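Long-range contacts in kirola (Actinidia deliciosa, PDB 4IGV), which is a kiwifruit allergen of the ripening-related MLP branch of the Bet v 1 family, of unestablished function but probably a binder of small hydrophobic ligands: residues 7-13 and 112-118; 17-21 and 103-107; 59-63 and 132-136. All coordinates share one frame. Residues are numbered along the deposited sequence.

Contact 1 of 3, residues 7-13 and 112-118; sequences MVKQVEI and NSVTWTF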
loop_
_atom_site.group_PDB
_atom_site.type_symbol
_atom_site.label_atom_id
_atom_site.label_comp_id
_atom_site.label_asym_id
_atom_site.label_seq_id
_atom_site.Cartn_x
_atom_site.Cartn_y
_atom_site.Cartn_z
ATOM N N MET A 7 3.963 11.684 -4.446
ATOM C CA MET A 7 2.843 11.423 -5.336
ATOM C C MET A 7 1.647 11.075 -4.454
ATOM O O MET A 7 1.769 10.289 -3.544
ATOM C CB MET A 7 3.197 10.260 -6.259
ATOM C CG MET A 7 2.147 9.914 -7.293
ATOM S SD MET A 7 2.637 8.534 -8.351
ATOM C CE MET A 7 4.090 9.264 -9.157
ATOM N N VAL A 8 0.498 11.667 -4.757
ATOM C CA VAL A 8 -0.702 11.533 -3.959
ATOM C C VAL A 8 -1.881 11.258 -4.899
ATOM O O VAL A 8 -2.100 11.946 -5.910
ATOM C CB VAL A 8 -1.010 12.810 -3.156
ATOM C CG1 VAL A 8 -2.342 12.632 -2.354
ATOM C CG2 VAL A 8 0.175 13.241 -2.252
ATOM N N LYS A 9 -2.686 10.278 -4.540
ATOM C CA LYS A 9 -3.942 10.015 -5.263
ATOM C C LYS A 9 -5.029 9.607 -4.288
ATOM O O LYS A 9 -4.826 8.708 -3.486
ATOM C CB LYS A 9 -3.803 8.900 -6.307
ATOM C CG LYS A 9 -5.027 8.724 -7.216
ATOM C CD LYS A 9 -5.063 9.774 -8.321
ATOM C CE LYS A 9 -5.740 9.320 -9.650
ATOM N NZ LYS A 9 -7.153 8.877 -9.536
ATOM N N GLN A 10 -6.177 10.309 -4.400
ATOM C CA GLN A 10 -7.356 10.049 -3.582
ATOM C C GLN A 10 -8.420 9.479 -4.460
ATOM O O GLN A 10 -8.745 10.057 -5.484
ATOM C CB GLN A 10 -7.875 11.317 -2.945
ATOM C CG GLN A 10 -9.088 11.108 -2.025
ATOM C CD GLN A 10 -9.485 12.360 -1.263
ATOM O OE1 GLN A 10 -9.293 13.493 -1.730
ATOM N NE2 GLN A 10 -10.014 12.165 -0.057
ATOM N N VAL A 11 -8.988 8.371 -4.019
ATOM C CA VAL A 11 -10.142 7.889 -4.694
ATOM C C VAL A 11 -11.294 7.614 -3.765
ATOM O O VAL A 11 -11.122 7.123 -2.630
ATOM C CB VAL A 11 -9.859 6.659 -5.525
ATOM C CG1 VAL A 11 -9.004 7.013 -6.736
ATOM C CG2 VAL A 11 -9.238 5.627 -4.639
ATOM N N GLU A 12 -12.501 7.937 -4.222
ATOM C CA GLU A 12 -13.701 7.622 -3.492
ATOM C C GLU A 12 -14.039 6.170 -3.701
ATOM O O GLU A 12 -13.984 5.650 -4.829
ATOM C CB GLU A 12 -14.901 8.458 -3.915
ATOM C CG GLU A 12 -16.255 7.965 -3.338
ATOM C CD GLU A 12 -16.632 8.586 -1.995
ATOM O OE1 GLU A 12 -16.024 9.604 -1.622
ATOM O OE2 GLU A 12 -17.521 8.045 -1.304
ATOM N N ILE A 13 -14.445 5.549 -2.608
ATOM C CA ILE A 13 -14.773 4.134 -2.626
ATOM C C ILE A 13 -16.209 3.893 -2.366
ATOM O O ILE A 13 -16.905 4.711 -1.763
ATOM C CB ILE A 13 -13.861 3.316 -1.676
ATOM C CG1 ILE A 13 -13.933 3.801 -0.250
ATOM C CG2 ILE A 13 -12.423 3.410 -2.141
ATOM C CD1 ILE A 13 -13.263 2.837 0.700
ATOM N N ASN A 112 -16.694 7.881 1.666
ATOM C CA ASN A 112 -15.554 7.108 2.059
ATOM C C ASN A 112 -14.527 7.343 0.954
ATOM O O ASN A 112 -14.870 7.298 -0.247
ATOM C CB ASN A 112 -15.892 5.598 2.092
ATOM C CG ASN A 112 -16.959 5.233 3.104
ATOM O OD1 ASN A 112 -16.643 5.005 4.271
ATOM N ND2 ASN A 112 -18.226 5.232 2.684
ATOM N N SER A 113 -13.290 7.601 1.340
ATOM C CA SER A 113 -12.225 7.665 0.371
ATOM C C SER A 113 -10.937 7.110 0.919
ATOM O O SER A 113 -10.751 7.000 2.142
ATOM C CB SER A 113 -12.014 9.066 -0.120
ATOM O OG SER A 113 -11.556 9.860 0.949
ATOM N N VAL A 114 -10.033 6.765 0.018
ATOM C CA VAL A 114 -8.696 6.263 0.343
ATOM C C VAL A 114 -7.675 7.141 -0.337
ATOM O O VAL A 114 -7.791 7.386 -1.566
ATOM C CB VAL A 114 -8.575 4.783 -0.126
ATOM C CG1 VAL A 114 -7.164 4.237 0.215
ATOM C CG2 VAL A 114 -9.682 3.913 0.482
ATOM N N THR A 115 -6.727 7.653 0.429
ATOM C CA THR A 115 -5.676 8.433 -0.134
ATOM C C THR A 115 -4.376 7.668 -0.025
ATOM O O THR A 115 -3.985 7.228 1.069
ATOM C CB THR A 115 -5.544 9.763 0.617
ATOM O OG1 THR A 115 -6.757 10.491 0.437
ATOM C CG2 THR A 115 -4.413 10.621 -0.021
ATOM N N TRP A 116 -3.705 7.542 -1.158
ATOM C CA TRP A 116 -2.387 6.892 -1.251
ATOM C C TRP A 116 -1.336 7.999 -1.433
ATOM O O TRP A 116 -1.482 8.850 -2.335
ATOM C CB TRP A 116 -2.382 5.976 -2.492
ATOM C CG TRP A 116 -3.220 4.768 -2.344
ATOM C CD1 TRP A 116 -4.501 4.635 -2.734
ATOM C CD2 TRP A 116 -2.803 3.480 -1.869
ATOM N NE1 TRP A 116 -4.962 3.364 -2.436
ATOM C CE2 TRP A 116 -3.907 2.628 -1.967
ATOM C CE3 TRP A 116 -1.595 2.961 -1.466
ATOM C CZ2 TRP A 116 -3.854 1.298 -1.584
ATOM C CZ3 TRP A 116 -1.530 1.645 -1.073
ATOM C CH2 TRP A 116 -2.647 0.803 -1.188
ATOM N N THR A 117 -0.327 8.013 -0.585
ATOM C CA THR A 117 0.748 8.948 -0.681
ATOM C C THR A 117 2.059 8.202 -0.743
ATOM O O THR A 117 2.328 7.361 0.124
ATOM C CB THR A 117 0.739 9.955 0.500
ATOM O OG1 THR A 117 -0.472 10.653 0.572
ATOM C CG2 THR A 117 1.900 10.976 0.377
ATOM N N PHE A 118 2.901 8.527 -1.712
ATOM C CA PHE A 118 4.259 8.022 -1.792
ATOM C C PHE A 118 5.224 9.146 -1.499
ATOM O O PHE A 118 5.073 10.238 -2.021
ATOM C CB PHE A 118 4.620 7.515 -3.180
ATOM C CG PHE A 118 3.771 6.399 -3.733
ATOM C CD1 PHE A 118 2.954 5.590 -2.976
ATOM C CD2 PHE A 118 3.876 6.111 -5.098
ATOM C CE1 PHE A 118 2.241 4.558 -3.564
ATOM C CE2 PHE A 118 3.139 5.071 -5.689
ATOM C CZ PHE A 118 2.375 4.297 -4.908
#
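The ladder of backbone bonds between 7-13 and 112-118 is completed at one end by a side chain: Asn112 N donates to Glu12 OE2 (3.1 Å), at the cost of setting Glu12 OE1 (2.9 Å) and OE2 (3.0 Å) against Asn112 O, acceptor against acceptor. Beside this, Ile13 N reaches Asn112 O at 3.0 Å. From there the strands run antiparallel in unbroken register, with Val11-Val114, Lys9-Trp116 and Met7-Phe118 as hydrogen-bonded pairs, each bonded N to O in both directions. In the seven-stranded antiparallel sheet of the Bet v 1 fold, this joins the first strand, an outermost one, to the last. The face bearing Met7, Lys9, Val11, Val114, Trp116 and Phe118 turns toward the helices, though the end of Lys9 leads away; Trp116 NE1 bonds to Thr141 of helix 131-145. Met7 SD makes a Met-aromatic contact with Phe118, 4.2 Å from CD2. Val8, Gln10, Ser113 and Thr115 occupy the other face, where Gln10 NE2 donates to Ser113 OG (3.0 Å) and Val8 CG1 meets Thr115 CG2 at 3.7 Å.

Contact 2 of 3, residues 17-21 and 103-107; sequences GIVFY and VQVDT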
loop_
_atom_site.group_PDB
_atom_site.type_symbol
_atom_site.label_atom_id
_atom_site.label_comp_id
_atom_site.label_asym_id
_atom_site.label_seq_id
_atom_site.Cartn_x
_atom_site.Cartn_y
_atom_site.Cartn_z
ATOM N N GLY A 17 -15.219 2.385 4.459
ATOM C CA GLY A 17 -13.883 2.776 4.853
ATOM C C GLY A 17 -13.387 2.074 6.081
ATOM O O GLY A 17 -12.191 1.878 6.237
ATOM N N ILE A 18 -14.284 1.782 7.017
ATOM C CA ILE A 18 -13.849 1.076 8.233
ATOM C C ILE A 18 -13.258 -0.263 7.871
ATOM O O ILE A 18 -12.228 -0.698 8.413
ATOM C CB ILE A 18 -14.956 0.971 9.265
ATOM C CG1 ILE A 18 -15.423 2.350 9.745
ATOM C CG2 ILE A 18 -14.470 0.134 10.505
ATOM C CD1 ILE A 18 -16.841 2.328 10.489
ATOM N N VAL A 19 -13.888 -0.952 6.935
ATOM C CA VAL A 19 -13.398 -2.239 6.483
ATOM C C VAL A 19 -12.080 -2.094 5.697
ATOM O O VAL A 19 -11.154 -2.859 5.890
ATOM C CB VAL A 19 -14.465 -2.961 5.681
ATOM C CG1 VAL A 19 -13.975 -4.325 5.330
ATOM C CG2 VAL A 19 -15.758 -3.052 6.495
ATOM N N PHE A 20 -11.935 -1.038 4.918
ATOM C CA PHE A 20 -10.718 -0.839 4.173
ATOM C C PHE A 20 -9.554 -0.648 5.111
ATOM O O PHE A 20 -8.482 -1.214 4.953
ATOM C CB PHE A 20 -10.903 0.380 3.263
ATOM C CG PHE A 20 -9.978 0.394 2.113
ATOM C CD1 PHE A 20 -10.367 -0.105 0.895
ATOM C CD2 PHE A 20 -8.660 0.865 2.259
ATOM C CE1 PHE A 20 -9.513 -0.084 -0.207
ATOM C CE2 PHE A 20 -7.775 0.893 1.190
ATOM C CZ PHE A 20 -8.191 0.381 -0.063
ATOM N N TYR A 21 -9.760 0.178 6.144
ATOM C CA TYR A 21 -8.700 0.347 7.126
ATOM C C TYR A 21 -8.407 -0.916 7.920
ATOM O O TYR A 21 -7.249 -1.201 8.205
ATOM C CB TYR A 21 -8.984 1.528 8.057
ATOM C CG TYR A 21 -7.761 1.920 8.888
ATOM C CD1 TYR A 21 -6.604 2.390 8.308
ATOM C CD2 TYR A 21 -7.754 1.756 10.234
ATOM C CE1 TYR A 21 -5.484 2.725 9.086
ATOM C CE2 TYR A 21 -6.712 2.077 11.041
ATOM C CZ TYR A 21 -5.550 2.546 10.488
ATOM O OH TYR A 21 -4.466 2.890 11.285
ATOM N N VAL A 103 -1.192 4.999 3.526
ATOM C CA VAL A 103 -2.598 4.731 3.170
ATOM C C VAL A 103 -3.440 5.402 4.254
ATOM O O VAL A 103 -3.249 5.167 5.423
ATOM C CB VAL A 103 -2.947 3.216 3.161
ATOM C CG1 VAL A 103 -4.337 3.032 2.510
ATOM C CG2 VAL A 103 -1.906 2.391 2.445
ATOM N N GLN A 104 -4.356 6.267 3.855
ATOM C CA GLN A 104 -5.200 6.965 4.815
ATOM C C GLN A 104 -6.646 6.956 4.353
ATOM O O GLN A 104 -6.929 7.326 3.215
ATOM C CB GLN A 104 -4.700 8.424 4.970
ATOM C CG GLN A 104 -5.364 9.136 6.076
ATOM C CD GLN A 104 -6.569 9.923 5.650
ATOM O OE1 GLN A 104 -6.554 10.586 4.591
ATOM N NE2 GLN A 104 -7.626 9.888 6.466
ATOM N N VAL A 105 -7.538 6.541 5.217
ATOM C CA VAL A 105 -8.947 6.300 4.881
ATOM C C VAL A 105 -9.819 7.341 5.572
ATOM O O VAL A 105 -9.746 7.522 6.778
ATOM C CB VAL A 105 -9.390 4.873 5.309
ATOM C CG1 VAL A 105 -10.852 4.631 4.799
ATOM C CG2 VAL A 105 -8.409 3.836 4.739
ATOM N N ASP A 106 -10.632 8.050 4.796
ATOM C CA ASP A 106 -11.594 8.969 5.334
ATOM C C ASP A 106 -12.930 8.299 5.414
ATOM O O ASP A 106 -13.465 7.869 4.382
ATOM C CB ASP A 106 -11.741 10.150 4.417
ATOM C CG ASP A 106 -10.599 11.072 4.478
ATOM O OD1 ASP A 106 -9.934 11.182 5.544
ATOM O OD2 ASP A 106 -10.380 11.762 3.442
ATOM N N THR A 107 -13.461 8.195 6.623
ATOM C CA THR A 107 -14.795 7.711 6.843
ATOM C C THR A 107 -15.457 8.791 7.650
ATOM O O THR A 107 -15.477 8.701 8.868
ATOM C CB THR A 107 -14.763 6.412 7.665
ATOM O OG1 THR A 107 -14.252 6.675 8.991
ATOM C CG2 THR A 107 -13.894 5.395 7.008
#
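Val105, Thr107 and Gly17 carry the largest share of this helix-on-strand contact, and they show how a missing side chain can set packing distance. Gly17, in the first turn of helix 17-25, has its CA 3.4 Å from Thr107 CG2, and its O lies 3.4 Å from Val105 CG1. A CB on Gly17 would collide with the Thr107 methyl, so glycine lets the helix start this close to strand 103-107. Val105 also sends CG2 toward the next turn, 3.9 Å from Phe20 CD2 and 4.1 Å from Tyr21 CB, while Thr107 directs its OG1 to Lys81. The segments run nearly antiparallel, at 160°, their axes 8.0 Å apart. Helix 17-25 is the first of the two short helices that follow the opening strand in the Bet v 1 fold, and here it packs against the curved sheet. Since the two segments meet through methyl groups, ring carbons and a bare glycine backbone, with no polar bond between them, their fit rests on close shape complementarity and apolar burial.

Contact 3 of 3, residues 59-63 and 132-136; sequences KYTID and TLMNF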
loop_
_atom_site.group_PDB
_atom_site.type_symbol
_atom_site.label_atom_id
_atom_site.label_comp_id
_atom_site.label_asym_id
_atom_site.label_seq_id
_atom_site.Cartn_x
_atom_site.Cartn_y
_atom_site.Cartn_z
ATOM N N LYS A 59 4.740 -10.555 -1.929
ATOM C CA LYS A 59 5.006 -11.135 -3.222
ATOM C C LYS A 59 3.924 -10.557 -4.135
ATOM O O LYS A 59 2.734 -10.718 -3.868
ATOM C CB LYS A 59 4.882 -12.655 -3.183
ATOM C CG LYS A 59 5.917 -13.309 -2.303
ATOM C CD LYS A 59 5.730 -14.802 -2.322
ATOM C CE LYS A 59 6.010 -15.381 -3.674
ATOM N NZ LYS A 59 6.102 -16.866 -3.605
ATOM N N TYR A 60 4.331 -9.855 -5.191
ATOM C CA TYR A 60 3.417 -9.173 -6.056
ATOM C C TYR A 60 3.850 -9.197 -7.497
ATOM O O TYR A 60 4.971 -9.620 -7.803
ATOM C CB TYR A 60 3.191 -7.711 -5.543
ATOM C CG TYR A 60 4.349 -6.729 -5.643
ATOM C CD1 TYR A 60 4.406 -5.799 -6.646
ATOM C CD2 TYR A 60 5.389 -6.737 -4.723
ATOM C CE1 TYR A 60 5.477 -4.844 -6.721
ATOM C CE2 TYR A 60 6.453 -5.823 -4.797
ATOM C CZ TYR A 60 6.480 -4.872 -5.775
ATOM O OH TYR A 60 7.515 -3.962 -5.861
ATOM N N THR A 61 2.955 -8.799 -8.378
ATOM C CA THR A 61 3.222 -8.808 -9.792
ATOM C C THR A 61 2.841 -7.456 -10.370
ATOM O O THR A 61 1.724 -6.971 -10.152
ATOM C CB THR A 61 2.427 -9.935 -10.466
ATOM O OG1 THR A 61 2.845 -11.208 -9.946
ATOM C CG2 THR A 61 2.627 -9.933 -11.986
ATOM N N ILE A 62 3.777 -6.871 -11.115
ATOM C CA ILE A 62 3.609 -5.575 -11.782
ATOM C C ILE A 62 3.991 -5.782 -13.240
ATOM O O ILE A 62 5.095 -6.267 -13.545
ATOM C CB ILE A 62 4.616 -4.502 -11.204
ATOM C CG1 ILE A 62 4.263 -4.057 -9.789
ATOM C CG2 ILE A 62 4.718 -3.289 -12.208
ATOM C CD1 ILE A 62 3.483 -2.744 -9.717
ATOM N N ASP A 63 3.073 -5.424 -14.137
ATOM C CA ASP A 63 3.265 -5.626 -15.577
ATOM C C ASP A 63 3.698 -7.055 -15.899
ATOM O O ASP A 63 4.606 -7.279 -16.702
ATOM C CB ASP A 63 4.259 -4.597 -16.131
ATOM C CG ASP A 63 3.672 -3.179 -16.200
ATOM O OD1 ASP A 63 2.457 -3.004 -15.998
ATOM O OD2 ASP A 63 4.427 -2.228 -16.501
ATOM N N THR A 132 3.525 3.642 -12.264
ATOM C CA THR A 132 3.040 2.292 -12.436
ATOM C C THR A 132 2.664 1.708 -11.084
ATOM O O THR A 132 1.665 1.021 -10.949
ATOM C CB THR A 132 4.087 1.389 -13.153
ATOM O OG1 THR A 132 4.327 1.910 -14.483
ATOM C CG2 THR A 132 3.594 -0.024 -13.264
ATOM N N LEU A 133 3.437 2.014 -10.042
ATOM C CA LEU A 133 3.110 1.516 -8.710
ATOM C C LEU A 133 1.827 2.171 -8.162
ATOM O O LEU A 133 1.005 1.540 -7.512
ATOM C CB LEU A 133 4.300 1.769 -7.755
ATOM C CG LEU A 133 4.160 1.133 -6.395
ATOM C CD1 LEU A 133 4.189 -0.422 -6.466
ATOM C CD2 LEU A 133 5.196 1.645 -5.395
ATOM N N MET A 134 1.671 3.467 -8.432
ATOM C CA MET A 134 0.422 4.121 -8.022
ATOM C C MET A 134 -0.788 3.514 -8.718
ATOM O O MET A 134 -1.800 3.254 -8.067
ATOM C CB MET A 134 0.485 5.641 -8.244
ATOM C CG MET A 134 -0.762 6.345 -7.777
ATOM S SD MET A 134 -1.066 6.210 -5.975
ATOM C CE MET A 134 0.092 7.413 -5.378
ATOM N N ASN A 135 -0.681 3.244 -10.007
ATOM C CA ASN A 135 -1.774 2.596 -10.735
ATOM C C ASN A 135 -2.093 1.260 -10.113
ATOM O O ASN A 135 -3.252 0.904 -9.949
ATOM C CB ASN A 135 -1.402 2.402 -12.210
ATOM C CG ASN A 135 -1.260 3.722 -12.985
ATOM O OD1 ASN A 135 -1.856 4.737 -12.616
ATOM N ND2 ASN A 135 -0.482 3.688 -14.096
ATOM N N PHE A 136 -1.064 0.527 -9.709
ATOM C CA PHE A 136 -1.208 -0.772 -9.058
ATOM C C PHE A 136 -1.999 -0.671 -7.759
ATOM O O PHE A 136 -2.880 -1.449 -7.458
ATOM C CB PHE A 136 0.206 -1.373 -8.949
ATOM C CG PHE A 136 0.390 -2.579 -8.059
ATOM C CD1 PHE A 136 0.393 -3.868 -8.571
ATOM C CD2 PHE A 136 0.662 -2.386 -6.738
ATOM C CE1 PHE A 136 0.650 -4.949 -7.715
ATOM C CE2 PHE A 136 0.895 -3.454 -5.898
ATOM C CZ PHE A 136 0.861 -4.736 -6.424
#
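Tyr60 is the first residue of 59-63 to meet the helix. Its CB points toward 132-136, and CD1 comes within 3.7 Å of Phe136 CZ. The two rings, with centroids 5.5 Å apart and planes at 55°, pack obliquely. Thr61 has its CA-to-CB bond pointing away, and its OG1 is hydrogen-bonded to Gln40 OE1; it is the backbone of Thr61 that takes part, its O lying 3.3 Å from Phe136 CE1 near the plane of the ring.

The strand thus meets the helix with the side chains of Tyr60 and Ile62, while Thr61 between them contributes its backbone O. In the Bet v 1 fold the long C-terminal helix lies across the concave side of a strongly curved antiparallel sheet, and such helix-to-sheet packing encloses the hydrophobic cavity characteristic of the family. Here strand 55-62, the neighbour of the outermost strand 39-46, meets the early turns of helix 131-145, with the short axes 10.0 Å apart at 114°.

Ile62 gives up the most surface of the five. Although its CA-to-CB bond points sideways, CD1 extends to 3.5 Å from Phe136 CD1 and 4.1 Å from Leu133 CD1, Ile62 CG2 lies 3.6 Å from Thr132 CG2, and Ile62 CG1 sits over one face of the Phe136 ring. Leu133 and Tyr60 both also touch Leu92. Past the strand end, Asp63 has positive backbone torsions (50°/43°) as the chain turns toward strand 65-77; at the exposed margin, its OD2 approaches Thr132 CG2 at 4.0 Å, a van der Waals approach.

All three contacts draw on one curved sheet, but their chemistry follows their place in it. Contact 1, partly buried, lies within the sheet and is dominated by backbone hydrogen bonds; contacts 2 and 3 set a helix against a strand and rely on apolar packing. Contact 2 is the more buried of these, whereas contact 3 runs out to exposed residues. Contacts 1 and 2 are directly joined, since strands 96-107 and 112-122 are neighbours and Val114 packs on Phe20. Met134, on the helix segment of contact 3 but not touching 59-63, packs on Met7, Lys9, Trp116 and Phe118 of contact 1, with Leu133 also on Phe118. Contact 3 lies across the chain's centre from contact 2, about 9 Å away between nearest atoms.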